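Local coordinates for 3-dehydroquinate dehydratase (Thermus thermophilus, PDB 2UYG), which catalyses the trans-dehydration of 3-dehydroquinate to 3-dehydroshikimate, the third step of the shikimate pathway to chorismate, probably through an enolate intermediate, at residues R23-L26 and E27-E30; D86-R89 and A90-L93. All blocks are in the same frame, centred on the assembly; numbering follows the deposited sequence.

Contact 1. Residues R23-L26 and E27-E30; sequences RTTL and EELE
A capping box closes the N-terminal end of helix 26-39, with T25 as the N-cap residue and E28 three positions on. The backbone N of E28, in the first turn, where amides generally lack the i-4 carbonyl partner of a mid-helix residue, donates to OG1 of T25 over 3.0 Å at a nearly straight 165°. In return the side chain of E28 runs out extended from CG, and its OE1 accepts from the backbone N of T25, also at 3.0 Å. That N-H reaches OE1 from above the carboxylate plane, 36° out of it. The chi1 of 57° tucks the T25 hydroxyl between its own backbone N and carbonyl carbon, where it faces the incoming E28 amide. Threonine suits the N-cap because its short side chain carries an acceptor at just this reach, and a glutamate at the third helical position can answer it; its negative charge would also be favoured near the positive end of the helix dipole. A valine in place of T25 would probably leave the E28 amide without its capping acceptor and let the first turn fray. In this flavodoxin-like fold the helix packs on strand 44-48, outermost in the sheet of this chain, and L26 and L29 turn their apolar side chains to F46 of that strand. The regular helical bonding starts at once: L29 N donates to T25 O at 2.7 Å, and E30 N meets L26 O at 3.0 Å, nearly in line with the carbonyl bond. E30 then carries its extended chain past the L26 side chain, its OE1 4.1 Å from CD2 of L26.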
ATOM      1  N   ARG A  23       5.166   8.226  37.155  1.00 46.50           N
ATOM      2  CA  ARG A  23       5.243   9.431  37.980  1.00 45.32           C
ATOM      3  C   ARG A  23       6.692   9.922  38.076  1.00 41.84           C
ATOM      4  O   ARG A  23       6.923  11.088  38.405  1.00 40.09           O
ATOM      5  CB  ARG A  23       4.589   9.213  39.367  1.00 46.52           C
ATOM      6  CG  ARG A  23       4.999   7.900  40.171  1.00 51.78           C
ATOM      7  CD  ARG A  23       3.812   7.224  41.030  1.00 56.69           C
ATOM      8  NE  ARG A  23       3.456   8.036  42.209  1.00 62.13           N
ATOM      9  CZ  ARG A  23       2.839   7.600  43.324  1.00 66.14           C
ATOM     10  NH1 ARG A  23       2.476   6.328  43.483  1.00 69.86           N
ATOM     11  NH2 ARG A  23       2.584   8.453  44.306  1.00 66.56           N
ATOM     12  N   THR A  24       7.663   9.072  37.720  1.00 39.18           N
ATOM     13  CA  THR A  24       9.030   9.451  37.935  1.00 37.54           C
ATOM     14  C   THR A  24       9.515  10.588  36.991  1.00 36.10           C
ATOM     15  O   THR A  24       9.159  10.638  35.792  1.00 34.77           O
ATOM     16  CB  THR A  24      10.052   8.259  38.076  1.00 38.94           C
ATOM     17  OG1 THR A  24      10.904   8.207  36.944  1.00 40.96           O
ATOM     18  CG2 THR A  24       9.447   6.876  38.277  1.00 36.76           C
ATOM     19  N   THR A  25      10.256  11.557  37.564  1.00 33.60           N
ATOM     20  CA  THR A  25      10.630  12.768  36.845  1.00 31.25           C
ATOM     21  C   THR A  25      11.934  12.501  36.168  1.00 30.11           C
ATOM     22  O   THR A  25      12.620  11.529  36.479  1.00 28.55           O
ATOM     23  CB  THR A  25      10.852  14.030  37.742  1.00 32.10           C
ATOM     24  OG1 THR A  25      11.850  13.710  38.716  1.00 32.16           O
ATOM     25  CG2 THR A  25       9.634  14.416  38.475  1.00 30.73           C
ATOM     26  N   LEU A  26      12.297  13.440  35.309  1.00 29.22           N
ATOM     27  CA  LEU A  26      13.532  13.319  34.586  1.00 30.63           C
ATOM     28  C   LEU A  26      14.673  13.425  35.592  1.00 31.57           C
ATOM     29  O   LEU A  26      15.632  12.603  35.515  1.00 30.50           O
ATOM     30  CB  LEU A  26      13.657  14.387  33.454  1.00 29.21           C
ATOM     31  CG  LEU A  26      14.906  14.238  32.612  1.00 26.47           C
ATOM     32  CD1 LEU A  26      14.764  13.082  31.606  1.00 32.02           C
ATOM     33  CD2 LEU A  26      15.435  15.566  31.912  1.00 25.12           C
ATOM     34  N   GLU A  27      14.601  14.417  36.504  1.00 33.04           N
ATOM     35  CA  GLU A  27      15.562  14.487  37.658  1.00 33.58           C
ATOM     36  C   GLU A  27      15.694  13.157  38.417  1.00 31.64           C
ATOM     37  O   GLU A  27      16.784  12.690  38.694  1.00 31.34           O
ATOM     38  CB  GLU A  27      15.119  15.511  38.711  1.00 35.65           C
ATOM     39  CG  GLU A  27      15.177  16.975  38.335  1.00 44.69           C
ATOM     40  CD  GLU A  27      15.312  17.858  39.611  1.00 55.15           C
ATOM     41  OE1 GLU A  27      16.340  18.569  39.730  1.00 57.91           O
ATOM     42  OE2 GLU A  27      14.394  17.805  40.506  1.00 58.46           O
ATOM     43  N   GLU A  28      14.585  12.550  38.788  1.00 30.78           N
ATOM     44  CA  GLU A  28      14.669  11.267  39.485  1.00 31.08           C
ATOM     45  C   GLU A  28      15.227  10.195  38.573  1.00 30.75           C
ATOM     46  O   GLU A  28      16.036   9.398  39.003  1.00 29.66           O
ATOM     47  CB  GLU A  28      13.295  10.853  40.070  1.00 31.77           C
ATOM     48  CG  GLU A  28      12.834  11.773  41.215  1.00 35.48           C
ATOM     49  CD  GLU A  28      11.339  11.760  41.359  1.00 36.84           C
ATOM     50  OE1 GLU A  28      10.656  11.208  40.498  1.00 37.46           O
ATOM     51  OE2 GLU A  28      10.838  12.245  42.359  1.00 43.28           O
ATOM     52  N   LEU A  29      14.889  10.239  37.282  1.00 31.00           N
ATOM     53  CA  LEU A  29      15.494   9.284  36.343  1.00 31.00           C
ATOM     54  C   LEU A  29      17.051   9.357  36.348  1.00 30.63           C
ATOM     55  O   LEU A  29      17.700   8.315  36.416  1.00 25.69           O
ATOM     56  CB  LEU A  29      15.018   9.533  34.912  1.00 30.96           C
ATOM     57  CG  LEU A  29      14.728   8.325  34.047  1.00 32.49           C
ATOM     58  CD1 LEU A  29      14.659   8.731  32.593  1.00 32.93           C
ATOM     59  CD2 LEU A  29      15.620   7.212  34.231  1.00 34.69           C
ATOM     60  N   GLU A  30      17.645  10.560  36.242  1.00 31.59           N
ATOM     61  CA  GLU A  30      19.102  10.652  36.253  1.00 34.13           C
ATOM     62  C   GLU A  30      19.661  10.079  37.560  1.00 33.53           C
ATOM     63  O   GLU A  30      20.688   9.387  37.552  1.00 33.61           O
ATOM     64  CB  GLU A  30      19.662  12.083  36.111  1.00 36.98           C
ATOM     65  CG  GLU A  30      18.716  13.049  35.390  1.00 41.37           C
ATOM     66  CD  GLU A  30      19.265  14.468  35.251  1.00 46.37           C
ATOM     67  OE1 GLU A  30      18.405  15.351  34.758  1.00 39.46           O
ATOM     68  OE2 GLU A  30      20.501  14.598  35.698  1.00 41.70           O
TER

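Contact 2. Residues D86-R89 and A90-L93; sequences DAIR and AQPL
D86 and A90 meet where helix 82-89 ends and the chain turns toward strand 95-99, a helix-to-strand connection of the flavodoxin-like parallel sheet: CB of A90 lies 3.3 Å from the carbonyl O of D86, a spacing that suits a small side chain. The side chain of D86, a predicted substrate-binding residue, leaves the helix with its CB directed away from 90-93, and OD1 forms a salt bridge with NH1 of R110 of the second subunit. A87 follows, its methyl packed on I56 and V59 of helix 52-61, while its O accepts a bent bond from A90 N (3.1 Å, 144°) that comes from well above the carbonyl plane. I88 sets its branched apolar side chain against L72 of strand 69-73 and offers its carbonyl O to NE2 of Q91 at 2.8 Å, on a lone pair in the carbonyl plane. R89, exposed, lays its side chain against A118. Glutamine fits position 91 because its amide can donate and accept at once: chi1 of 63° and a bend at chi2 fold it back on the turn, where NE2 also donates to L93 O at 3.1 Å and OE1 accepts from L93 N at 3.0 Å.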
ATOM      1  N   ASP A  86      21.989   8.545  11.157  1.00 24.06           N
ATOM      2  CA  ASP A  86      23.273   8.682  10.480  1.00 24.41           C
ATOM      3  C   ASP A  86      24.345   9.098  11.526  1.00 22.68           C
ATOM      4  O   ASP A  86      25.495   8.712  11.427  1.00 22.22           O
ATOM      5  CB  ASP A  86      23.189   9.703   9.332  1.00 21.83           C
ATOM      6  CG  ASP A  86      22.808   9.095   8.016  1.00 27.22           C
ATOM      7  OD1 ASP A  86      22.691   7.853   7.947  1.00 31.36           O
ATOM      8  OD2 ASP A  86      22.580   9.775   6.932  1.00 30.32           O
ATOM      9  N   ALA A  87      23.934   9.891  12.508  1.00 22.76           N
ATOM     10  CA  ALA A  87      24.833  10.317  13.578  1.00 22.08           C
ATOM     11  C   ALA A  87      25.343   9.083  14.283  1.00 22.76           C
ATOM     12  O   ALA A  87      26.536   8.984  14.478  1.00 22.94           O
ATOM     13  CB  ALA A  87      24.161  11.180  14.547  1.00 20.78           C
ATOM     14  N   ILE A  88      24.439   8.132  14.627  1.00 24.52           N
ATOM     15  CA  ILE A  88      24.919   6.995  15.365  1.00 25.37           C
ATOM     16  C   ILE A  88      25.878   6.109  14.566  1.00 25.11           C
ATOM     17  O   ILE A  88      26.838   5.548  15.142  1.00 24.24           O
ATOM     18  CB  ILE A  88      23.825   6.176  16.170  1.00 25.84           C
ATOM     19  CG1 ILE A  88      23.703   4.790  15.680  1.00 26.61           C
ATOM     20  CG2 ILE A  88      22.476   6.897  16.542  1.00 30.03           C
ATOM     21  CD1 ILE A  88      24.146   3.907  16.702  1.00 27.31           C
ATOM     22  N   ARG A  89      25.623   6.017  13.256  1.00 25.60           N
ATOM     23  CA  ARG A  89      26.448   5.226  12.346  1.00 28.33           C
ATOM     24  C   ARG A  89      27.809   5.889  12.129  1.00 28.53           C
ATOM     25  O   ARG A  89      28.780   5.206  11.827  1.00 28.82           O
ATOM     26  CB  ARG A  89      25.788   5.026  10.959  1.00 30.11           C
ATOM     27  CG  ARG A  89      24.770   3.829  10.828  1.00 35.59           C
ATOM     28  CD  ARG A  89      25.429   2.529  10.289  1.00 47.07           C
ATOM     29  NE  ARG A  89      26.041   1.610  11.323  1.00 53.94           N
ATOM     30  CZ  ARG A  89      27.362   1.554  11.694  1.00 58.53           C
ATOM     31  NH1 ARG A  89      27.757   0.665  12.630  1.00 59.95           N
ATOM     32  NH2 ARG A  89      28.282   2.394  11.181  1.00 55.38           N
ATOM     33  N   ALA A  90      27.890   7.211  12.323  1.00 27.91           N
ATOM     34  CA  ALA A  90      29.067   7.959  11.922  1.00 27.14           C
ATOM     35  C   ALA A  90      30.092   7.984  12.993  1.00 27.50           C
ATOM     36  O   ALA A  90      31.064   8.648  12.781  1.00 27.52           O
ATOM     37  CB  ALA A  90      28.706   9.376  11.554  1.00 28.04           C
ATOM     38  N   GLN A  91      29.857   7.285  14.126  1.00 28.06           N
ATOM     39  CA  GLN A  91      30.699   7.285  15.319  1.00 27.34           C
ATOM     40  C   GLN A  91      30.914   5.868  15.881  1.00 29.35           C
ATOM     41  O   GLN A  91      30.150   4.960  15.606  1.00 27.90           O
ATOM     42  CB  GLN A  91      30.116   8.254  16.374  1.00 29.42           C
ATOM     43  CG  GLN A  91      28.736   8.012  17.005  1.00 25.12           C
ATOM     44  CD  GLN A  91      28.786   6.883  17.945  1.00 25.57           C
ATOM     45  OE1 GLN A  91      29.594   6.917  18.872  1.00 24.66           O
ATOM     46  NE2 GLN A  91      28.020   5.791  17.659  1.00 24.75           N
ATOM     47  N   PRO A  92      31.997   5.642  16.609  1.00 29.90           N
ATOM     48  CA  PRO A  92      32.429   4.271  16.909  1.00 30.02           C
ATOM     49  C   PRO A  92      31.795   3.546  18.157  1.00 29.43           C
ATOM     50  O   PRO A  92      31.925   2.316  18.319  1.00 29.77           O
ATOM     51  CB  PRO A  92      33.959   4.459  17.016  1.00 30.39           C
ATOM     52  CG  PRO A  92      34.093   5.737  17.754  1.00 32.23           C
ATOM     53  CD  PRO A  92      32.952   6.635  17.146  1.00 31.29           C
ATOM     54  N   LEU A  93      31.059   4.275  18.977  1.00 28.17           N
ATOM     55  CA  LEU A  93      30.599   3.769  20.229  1.00 27.96           C
ATOM     56  C   LEU A  93      29.359   2.858  20.039  1.00 30.13           C
ATOM     57  O   LEU A  93      28.539   3.044  19.110  1.00 31.94           O
ATOM     58  CB  LEU A  93      30.267   4.931  21.173  1.00 27.29           C
ATOM     59  CG  LEU A  93      31.336   5.956  21.590  1.00 24.62           C
ATOM     60  CD1 LEU A  93      30.838   6.769  22.741  1.00 20.69           C
ATOM     61  CD2 LEU A  93      32.745   5.382  21.888  1.00 23.27           C
TER

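Contact 1 lies at the start of one helix and contact 2 at the end of another. They sit on opposite sides of the chain's centre, their centres 27 Å apart and their nearest atoms about 18 Å apart, so they do not touch. The side chain of L29 in contact 1 is about 5 Å from that of L100 and about 6 Å from that of N73, predicted substrate binders of its own chain. D86 in contact 2 instead meets R110 and, weakly, R16 of the second subunit, and so probably contributes to that subunit's site. Its side chain is about 5 Å from a bound glycerol, probably from the crystallisation liquor, though it may mark the pocket.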